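Local structure of whirlin (6FDD) at residues E23-T28 against H57-L62; Y31-Y36 against E44-A49. The protein serves as a scaffold of the USH2 complex in hearing and vision, and is needed to elongate and maintain the stereocilia of inner-ear hair cells. All blocks are in the same frame, centred on the assembly; numbering follows the deposited sequence.

Interaction 1: E23-T28 against H57-L62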
ATOM      1  N   GLU A  23      -4.401   9.899  11.100  1.00 23.59           N
ATOM      2  CA  GLU A  23      -3.624  10.817  10.261  1.00 23.57           C
ATOM      3  C   GLU A  23      -2.160  10.340  10.179  1.00 25.22           C
ATOM      4  O   GLU A  23      -1.585  10.341   9.092  1.00 25.05           O
ATOM      5  CB  GLU A  23      -3.693  12.263  10.795  1.00 25.12           C
ATOM      6  CG  GLU A  23      -2.967  13.281   9.925  1.00 35.24           C
ATOM      7  CD  GLU A  23      -1.465  13.436  10.109  1.00 55.38           C
ATOM      8  OE1 GLU A  23      -0.967  13.154  11.223  1.00 53.66           O
ATOM      9  OE2 GLU A  23      -0.786  13.840   9.137  1.00 44.24           O
ATOM     10  N   GLN A  24      -1.580   9.930  11.325  1.00 22.31           N
ATOM     11  CA  GLN A  24      -0.183   9.474  11.384  1.00 22.15           C
ATOM     12  C   GLN A  24       0.048   8.186  10.584  1.00 25.00           C
ATOM     13  O   GLN A  24       1.047   8.086   9.871  1.00 25.14           O
ATOM     14  CB  GLN A  24       0.302   9.361  12.840  1.00 23.10           C
ATOM     15  CG  GLN A  24       0.437  10.744  13.509  1.00 28.42           C
ATOM     16  CD  GLN A  24       1.684  11.489  13.075  1.00 43.48           C
ATOM     17  OE1 GLN A  24       2.780  11.214  13.548  1.00 35.79           O
ATOM     18  NE2 GLN A  24       1.568  12.434  12.152  1.00 32.93           N
ATOM     19  N   GLU A  25      -0.878   7.224  10.665  1.00 22.47           N
ATOM     20  CA  GLU A  25      -0.781   5.965   9.899  1.00 22.33           C
ATOM     21  C   GLU A  25      -0.933   6.258   8.399  1.00 24.67           C
ATOM     22  O   GLU A  25      -0.224   5.683   7.578  1.00 23.45           O
ATOM     23  CB  GLU A  25      -1.873   4.981  10.333  1.00 23.72           C
ATOM     24  CG  GLU A  25      -1.682   4.368  11.710  1.00 31.15           C
ATOM     25  CD  GLU A  25      -2.839   3.463  12.085  1.00 54.98           C
ATOM     26  OE1 GLU A  25      -4.009   3.844  11.843  1.00 30.00           O
ATOM     27  OE2 GLU A  25      -2.569   2.339  12.563  1.00 60.91           O
ATOM     28  N   ARG A  26      -1.864   7.166   8.041  1.00 20.99           N
ATOM     29  CA  ARG A  26      -2.073   7.579   6.651  1.00 20.75           C
ATOM     30  C   ARG A  26      -0.788   8.241   6.107  1.00 22.26           C
ATOM     31  O   ARG A  26      -0.363   7.926   4.993  1.00 21.52           O
ATOM     32  CB  ARG A  26      -3.289   8.519   6.555  1.00 23.11           C
ATOM     33  CG  ARG A  26      -3.629   8.941   5.125  1.00 35.54           C
ATOM     34  CD  ARG A  26      -4.997   9.603   4.991  1.00 43.59           C
ATOM     35  NE  ARG A  26      -5.272  10.629   6.009  1.00 52.37           N
ATOM     36  CZ  ARG A  26      -4.892  11.904   5.941  1.00 65.12           C
ATOM     37  NH1 ARG A  26      -4.183  12.341   4.907  1.00 49.89           N
ATOM     38  NH2 ARG A  26      -5.189  12.745   6.923  1.00 53.15           N
ATOM     39  N   ALA A  27      -0.128   9.091   6.933  1.00 20.34           N
ATOM     40  CA  ALA A  27       1.146   9.725   6.561  1.00 19.50           C
ATOM     41  C   ALA A  27       2.210   8.639   6.281  1.00 21.34           C
ATOM     42  O   ALA A  27       2.955   8.765   5.311  1.00 19.86           O
ATOM     43  CB  ALA A  27       1.616  10.658   7.672  1.00 20.53           C
ATOM     44  N   THR A  28       2.257   7.562   7.108  1.00 18.52           N
ATOM     45  CA  THR A  28       3.217   6.455   6.878  1.00 17.65           C
ATOM     46  C   THR A  28       2.940   5.758   5.539  1.00 20.66           C
ATOM     47  O   THR A  28       3.864   5.542   4.742  1.00 18.91           O
ATOM     48  CB  THR A  28       3.209   5.493   8.081  1.00 22.07           C
ATOM     49  OG1 THR A  28       3.583   6.221   9.248  1.00 22.13           O
ATOM     50  CG2 THR A  28       4.166   4.309   7.893  1.00 20.90           C
ATOM     51  N   HIS A  57      -7.469  -6.715  10.352  1.00 34.23           N
ATOM     52  CA  HIS A  57      -8.139  -7.307   9.188  1.00 34.81           C
ATOM     53  C   HIS A  57      -8.670  -6.198   8.253  1.00 36.22           C
ATOM     54  O   HIS A  57      -8.406  -6.246   7.049  1.00 34.70           O
ATOM     55  CB  HIS A  57      -9.276  -8.238   9.652  1.00 36.34           C
ATOM     56  CG  HIS A  57      -9.953  -8.962   8.535  1.00 40.26           C
ATOM     57  ND1 HIS A  57      -9.401 -10.101   7.967  1.00 42.45           N
ATOM     58  CD2 HIS A  57     -11.114  -8.674   7.900  1.00 42.59           C
ATOM     59  CE1 HIS A  57     -10.241 -10.469   7.009  1.00 42.06           C
ATOM     60  NE2 HIS A  57     -11.293  -9.646   6.938  1.00 42.45           N
ATOM     61  N   ALA A  58      -9.352  -5.179   8.823  1.00 32.58           N
ATOM     62  CA  ALA A  58      -9.889  -4.052   8.053  1.00 32.50           C
ATOM     63  C   ALA A  58      -8.767  -3.279   7.352  1.00 34.67           C
ATOM     64  O   ALA A  58      -8.937  -2.883   6.204  1.00 34.00           O
ATOM     65  CB  ALA A  58     -10.686  -3.119   8.955  1.00 33.44           C
ATOM     66  N   LYS A  59      -7.610  -3.085   8.026  1.00 29.66           N
ATOM     67  CA  LYS A  59      -6.486  -2.356   7.421  1.00 28.07           C
ATOM     68  C   LYS A  59      -5.878  -3.098   6.251  1.00 29.14           C
ATOM     69  O   LYS A  59      -5.490  -2.455   5.279  1.00 28.04           O
ATOM     70  CB  LYS A  59      -5.421  -1.992   8.462  1.00 28.95           C
ATOM     71  CG  LYS A  59      -5.846  -0.876   9.406  1.00 24.51           C
ATOM     72  CD  LYS A  59      -4.821  -0.694  10.503  1.00 26.59           C
ATOM     73  CE  LYS A  59      -5.379   0.119  11.645  1.00 30.12           C
ATOM     74  NZ  LYS A  59      -4.395   0.255  12.756  1.00 29.62           N
ATOM     75  N   PHE A  60      -5.828  -4.452   6.316  1.00 27.54           N
ATOM     76  CA  PHE A  60      -5.303  -5.295   5.241  1.00 27.67           C
ATOM     77  C   PHE A  60      -6.048  -5.044   3.911  1.00 29.31           C
ATOM     78  O   PHE A  60      -5.420  -5.093   2.852  1.00 27.65           O
ATOM     79  CB  PHE A  60      -5.308  -6.796   5.615  1.00 30.32           C
ATOM     80  CG  PHE A  60      -4.707  -7.692   4.544  1.00 33.53           C
ATOM     81  CD1 PHE A  60      -3.328  -7.840   4.428  1.00 38.11           C
ATOM     82  CD2 PHE A  60      -5.520  -8.346   3.620  1.00 36.83           C
ATOM     83  CE1 PHE A  60      -2.774  -8.648   3.423  1.00 39.46           C
ATOM     84  CE2 PHE A  60      -4.964  -9.141   2.609  1.00 40.26           C
ATOM     85  CZ  PHE A  60      -3.594  -9.287   2.520  1.00 38.79           C
ATOM     86  N   SER A  61      -7.365  -4.730   3.979  1.00 26.97           N
ATOM     87  CA  SER A  61      -8.184  -4.427   2.788  1.00 27.65           C
ATOM     88  C   SER A  61      -7.629  -3.264   1.946  1.00 31.24           C
ATOM     89  O   SER A  61      -7.890  -3.201   0.740  1.00 29.90           O
ATOM     90  CB  SER A  61      -9.641  -4.177   3.175  1.00 30.92           C
ATOM     91  OG  SER A  61      -9.822  -2.874   3.692  1.00 40.26           O
ATOM     92  N   LEU A  62      -6.827  -2.366   2.564  1.00 27.67           N
ATOM     93  CA  LEU A  62      -6.209  -1.257   1.826  1.00 27.20           C
ATOM     94  C   LEU A  62      -5.217  -1.706   0.755  1.00 29.22           C
ATOM     95  O   LEU A  62      -5.045  -0.989  -0.223  1.00 26.99           O
ATOM     96  CB  LEU A  62      -5.546  -0.236   2.767  1.00 27.60           C
ATOM     97  CG  LEU A  62      -6.496   0.643   3.565  1.00 32.91           C
ATOM     98  CD1 LEU A  62      -5.763   1.330   4.679  1.00 33.15           C
ATOM     99  CD2 LEU A  62      -7.158   1.701   2.668  1.00 36.17           C
TER
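E25 and K59 meet at their charged ends in a surface salt bridge. It joins the first turns of helix 23-37 to helix 57-60 of the HHD2 domain. The tight part is a single bond. K59 NZ donates to E25 OE2 at 2.8 Å, and the bond uses the syn lone pair of that oxygen, on the side of OE1. E25 OE1 is farther off, 3.7 Å from K59 NZ, so the ammonium is not shared evenly. E25 OE1 instead accepts from the backbone N of T22, just before the helix. N55 OD1 is a second partner of K59 NZ. Both charged groups are therefore gripped twice.

Elsewhere the contact is loose. The nearest CA atoms, those of E25 and K59, are 10.4 Å apart, and only 71 Å² is buried. Both chains are extended beyond CG and together bridge the gap, crossing at about a right angle. The K59 side chain also touches L21 and L54, while that of E25 touches L53. With an alanine here in place of E25, the K59 ammonium is likely to lose its carboxylate mate, and the backbone N of T22 this acceptor. The carboxylate sits at the N-terminal end of a helix, whose partial positive charge is likely to add to the lysine's pull. With so little area buried, the contact probably depends on charge more than on apolar packing.

Interaction 2: Y31-Y36 against E44-A49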
ATOM      1  N   TYR A  31       3.951   8.037   2.669  1.00 18.06           N
ATOM      2  CA  TYR A  31       5.411   8.115   2.630  1.00 16.88           C
ATOM      3  C   TYR A  31       5.999   6.943   1.844  1.00 18.16           C
ATOM      4  O   TYR A  31       6.788   7.165   0.919  1.00 16.13           O
ATOM      5  CB  TYR A  31       5.993   8.162   4.074  1.00 17.79           C
ATOM      6  CG  TYR A  31       7.495   7.983   4.096  1.00 20.05           C
ATOM      7  CD1 TYR A  31       8.339   8.941   3.539  1.00 21.50           C
ATOM      8  CD2 TYR A  31       8.072   6.822   4.610  1.00 20.79           C
ATOM      9  CE1 TYR A  31       9.719   8.763   3.522  1.00 21.78           C
ATOM     10  CE2 TYR A  31       9.458   6.630   4.587  1.00 21.10           C
ATOM     11  CZ  TYR A  31      10.273   7.605   4.050  1.00 25.66           C
ATOM     12  OH  TYR A  31      11.620   7.385   4.010  1.00 24.56           O
ATOM     13  N   TYR A  32       5.627   5.689   2.217  1.00 17.33           N
ATOM     14  CA  TYR A  32       6.159   4.497   1.532  1.00 17.74           C
ATOM     15  C   TYR A  32       5.750   4.436   0.076  1.00 19.37           C
ATOM     16  O   TYR A  32       6.569   4.091  -0.780  1.00 17.82           O
ATOM     17  CB  TYR A  32       5.809   3.221   2.283  1.00 19.64           C
ATOM     18  CG  TYR A  32       6.705   3.066   3.501  1.00 20.77           C
ATOM     19  CD1 TYR A  32       8.077   2.846   3.361  1.00 22.32           C
ATOM     20  CD2 TYR A  32       6.196   3.206   4.786  1.00 21.55           C
ATOM     21  CE1 TYR A  32       8.916   2.756   4.475  1.00 22.42           C
ATOM     22  CE2 TYR A  32       7.029   3.091   5.912  1.00 21.40           C
ATOM     23  CZ  TYR A  32       8.388   2.883   5.745  1.00 29.09           C
ATOM     24  OH  TYR A  32       9.233   2.772   6.831  1.00 32.09           O
ATOM     25  N   LEU A  33       4.521   4.829  -0.201  1.00 18.17           N
ATOM     26  CA  LEU A  33       4.021   4.871  -1.580  1.00 19.59           C
ATOM     27  C   LEU A  33       4.822   5.878  -2.436  1.00 23.47           C
ATOM     28  O   LEU A  33       5.173   5.568  -3.572  1.00 23.34           O
ATOM     29  CB  LEU A  33       2.536   5.235  -1.538  1.00 20.46           C
ATOM     30  CG  LEU A  33       1.522   4.056  -1.599  1.00 27.76           C
ATOM     31  CD1 LEU A  33       1.842   2.929  -0.621  1.00 29.34           C
ATOM     32  CD2 LEU A  33       0.128   4.549  -1.328  1.00 31.52           C
ATOM     33  N   ALA A  34       5.184   7.053  -1.848  1.00 20.37           N
ATOM     34  CA  ALA A  34       5.969   8.079  -2.542  1.00 19.55           C
ATOM     35  C   ALA A  34       7.404   7.627  -2.753  1.00 21.11           C
ATOM     36  O   ALA A  34       7.986   7.939  -3.793  1.00 20.57           O
ATOM     37  CB  ALA A  34       5.917   9.403  -1.790  1.00 20.58           C
ATOM     38  N   GLN A  35       7.977   6.873  -1.786  1.00 17.06           N
ATOM     39  CA  GLN A  35       9.343   6.337  -1.906  1.00 16.96           C
ATOM     40  C   GLN A  35       9.376   5.298  -3.034  1.00 21.15           C
ATOM     41  O   GLN A  35      10.352   5.230  -3.779  1.00 21.84           O
ATOM     42  CB  GLN A  35       9.795   5.695  -0.569  1.00 17.99           C
ATOM     43  CG  GLN A  35      10.064   6.703   0.558  1.00 21.68           C
ATOM     44  CD  GLN A  35      11.295   7.565   0.362  1.00 31.39           C
ATOM     45  OE1 GLN A  35      12.414   7.081   0.300  1.00 29.45           O
ATOM     46  NE2 GLN A  35      11.126   8.870   0.314  1.00 23.70           N
ATOM     47  N   TYR A  36       8.308   4.494  -3.145  1.00 18.65           N
ATOM     48  CA  TYR A  36       8.175   3.496  -4.204  1.00 18.14           C
ATOM     49  C   TYR A  36       8.019   4.226  -5.565  1.00 20.26           C
ATOM     50  O   TYR A  36       8.777   3.952  -6.482  1.00 19.32           O
ATOM     51  CB  TYR A  36       6.970   2.592  -3.959  1.00 19.26           C
ATOM     52  CG  TYR A  36       6.544   1.812  -5.188  1.00 22.25           C
ATOM     53  CD1 TYR A  36       7.362   0.820  -5.727  1.00 24.43           C
ATOM     54  CD2 TYR A  36       5.347   2.102  -5.842  1.00 23.80           C
ATOM     55  CE1 TYR A  36       6.998   0.140  -6.890  1.00 24.88           C
ATOM     56  CE2 TYR A  36       4.968   1.420  -6.997  1.00 24.37           C
ATOM     57  CZ  TYR A  36       5.797   0.443  -7.516  1.00 29.02           C
ATOM     58  OH  TYR A  36       5.406  -0.228  -8.643  1.00 26.34           O
ATOM     59  N   GLU A  44       8.616  -4.741  -3.416  1.00 17.52           N
ATOM     60  CA  GLU A  44       8.689  -5.676  -2.285  1.00 17.75           C
ATOM     61  C   GLU A  44       9.004  -4.958  -0.986  1.00 19.64           C
ATOM     62  O   GLU A  44       8.356  -5.229   0.024  1.00 18.64           O
ATOM     63  CB  GLU A  44       9.728  -6.780  -2.533  1.00 19.24           C
ATOM     64  CG  GLU A  44       9.374  -7.718  -3.677  1.00 22.88           C
ATOM     65  CD  GLU A  44       9.841  -7.271  -5.049  1.00 34.02           C
ATOM     66  OE1 GLU A  44      10.570  -6.254  -5.140  1.00 28.03           O
ATOM     67  OE2 GLU A  44       9.541  -7.988  -6.026  1.00 33.81           O
ATOM     68  N   ALA A  45       9.984  -4.026  -1.000  1.00 19.35           N
ATOM     69  CA  ALA A  45      10.321  -3.266   0.215  1.00 19.02           C
ATOM     70  C   ALA A  45       9.090  -2.457   0.657  1.00 21.05           C
ATOM     71  O   ALA A  45       8.784  -2.390   1.857  1.00 19.83           O
ATOM     72  CB  ALA A  45      11.517  -2.368  -0.031  1.00 19.36           C
HETATM   73  N   MSE A  46       8.346  -1.904  -0.321  1.00 17.10           N
HETATM   74  CA  MSE A  46       7.133  -1.140  -0.023  0.75 16.10           C
HETATM   75  C   MSE A  46       6.068  -2.032   0.621  1.00 19.66           C
HETATM   76  O   MSE A  46       5.443  -1.643   1.623  1.00 19.01           O
HETATM   77  CB  MSE A  46       6.593  -0.468  -1.303  0.75 17.67           C
HETATM   78  CG  MSE A  46       5.485   0.541  -1.016  0.75 23.98           C
HETATM   79 SE   MSE A  46       4.265   0.675  -2.526  0.75 32.22          SE
HETATM   80  CE  MSE A  46       3.481  -1.161  -2.482  0.75 28.79           C
ATOM     81  N   VAL A  47       5.846  -3.236   0.045  1.00 16.74           N
ATOM     82  CA  VAL A  47       4.869  -4.183   0.567  1.00 16.98           C
ATOM     83  C   VAL A  47       5.215  -4.560   2.021  1.00 19.17           C
ATOM     84  O   VAL A  47       4.326  -4.563   2.879  1.00 18.06           O
ATOM     85  CB  VAL A  47       4.760  -5.416  -0.357  1.00 20.38           C
ATOM     86  CG1 VAL A  47       4.110  -6.598   0.357  1.00 20.74           C
ATOM     87  CG2 VAL A  47       3.976  -5.055  -1.633  1.00 20.60           C
HETATM   88  N   MSE A  48       6.488  -4.893   2.279  1.00 16.69           N
HETATM   89  CA  MSE A  48       6.918  -5.270   3.639  1.00 16.90           C
HETATM   90  C   MSE A  48       6.655  -4.155   4.658  1.00 20.36           C
HETATM   91  O   MSE A  48       6.175  -4.428   5.761  1.00 20.35           O
HETATM   92  CB  MSE A  48       8.373  -5.717   3.628  1.00 19.09           C
HETATM   93  CG  MSE A  48       8.559  -7.001   2.824  1.00 24.64           C
HETATM   94 SE   MSE A  48      10.314  -7.742   3.029  1.00 32.53          SE
HETATM   95  CE  MSE A  48      11.352  -6.361   2.258  1.00 28.59           C
ATOM     96  N   ALA A  49       6.880  -2.897   4.259  1.00 18.12           N
ATOM     97  CA  ALA A  49       6.620  -1.741   5.126  1.00 18.31           C
ATOM     98  C   ALA A  49       5.123  -1.638   5.413  1.00 21.81           C
ATOM     99  O   ALA A  49       4.732  -1.381   6.550  1.00 21.34           O
ATOM    100  CB  ALA A  49       7.121  -0.475   4.467  1.00 19.52           C
TER
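Y32 lays one ring face against the methyl of A49, where the two helices of an antiparallel hairpin face each other. Helices 23-37 and 43-53 form this hairpin within the HHD2 domain. Their local axes run at 176° to each other and come within 9.6 Å.

The Y32 ring and A49 make a CH-pi contact. A49 CB stands 3.5 Å from the Y32 ring centroid and only 5° off the ring normal, so the methyl is centred on the face. The ring turns this face to helix 43-53 with its CG beside the backbone N (chi1 -76°). The opposite face is covered by Y31 CD2. The ring is thus held flat between a methyl and another tyrosine.

The selenomethionine M46 reaches the other way, toward helix 23-37. Its CG is anti to the backbone N, and M46 CG packs 3.7 Å from Y32 O. Two conformers of M46 are deposited, so its contacts apply to the one described. Its selenium lies between L33 and Y36, and its chain bends at chi3. L33 starts away from helix 43-53, but its CD1 turns back to touch the selenium. Y36 makes a Met-aromatic contact with M46 SE, which approaches its ring obliquely, 4.3 Å from the centroid. The Y36 hydroxyl is hydrogen-bonded to D74 OD2 and the backbone N of S71, which fixes the far end of the ring. M46 also touches F78 of helix 75-81. The closest approach to the selenium is from the stem of Y36, with CB 3.6 Å from M46 SE.

In the fold
Both interactions use helix 23-37, at successive parts of its length, and their centres are about 13 Å apart. Interaction 2 joins this helix to helix 43-53, the next in the chain. Interaction 1 reaches past that pair to helix 57-60, and both segments of interaction 2 fall in the chain between the two segments of interaction 1. The two sets of residues do not touch beyond adjoining in sequence. L53 of helix 43-53 touches the side chains of E25 and T28, so the same helix pair also meets near interaction 1. Interaction 2 is mainly buried and apolar, whereas interaction 1 is a charged pair at the surface. Together they relate three helices of HHD2 along one shared helix.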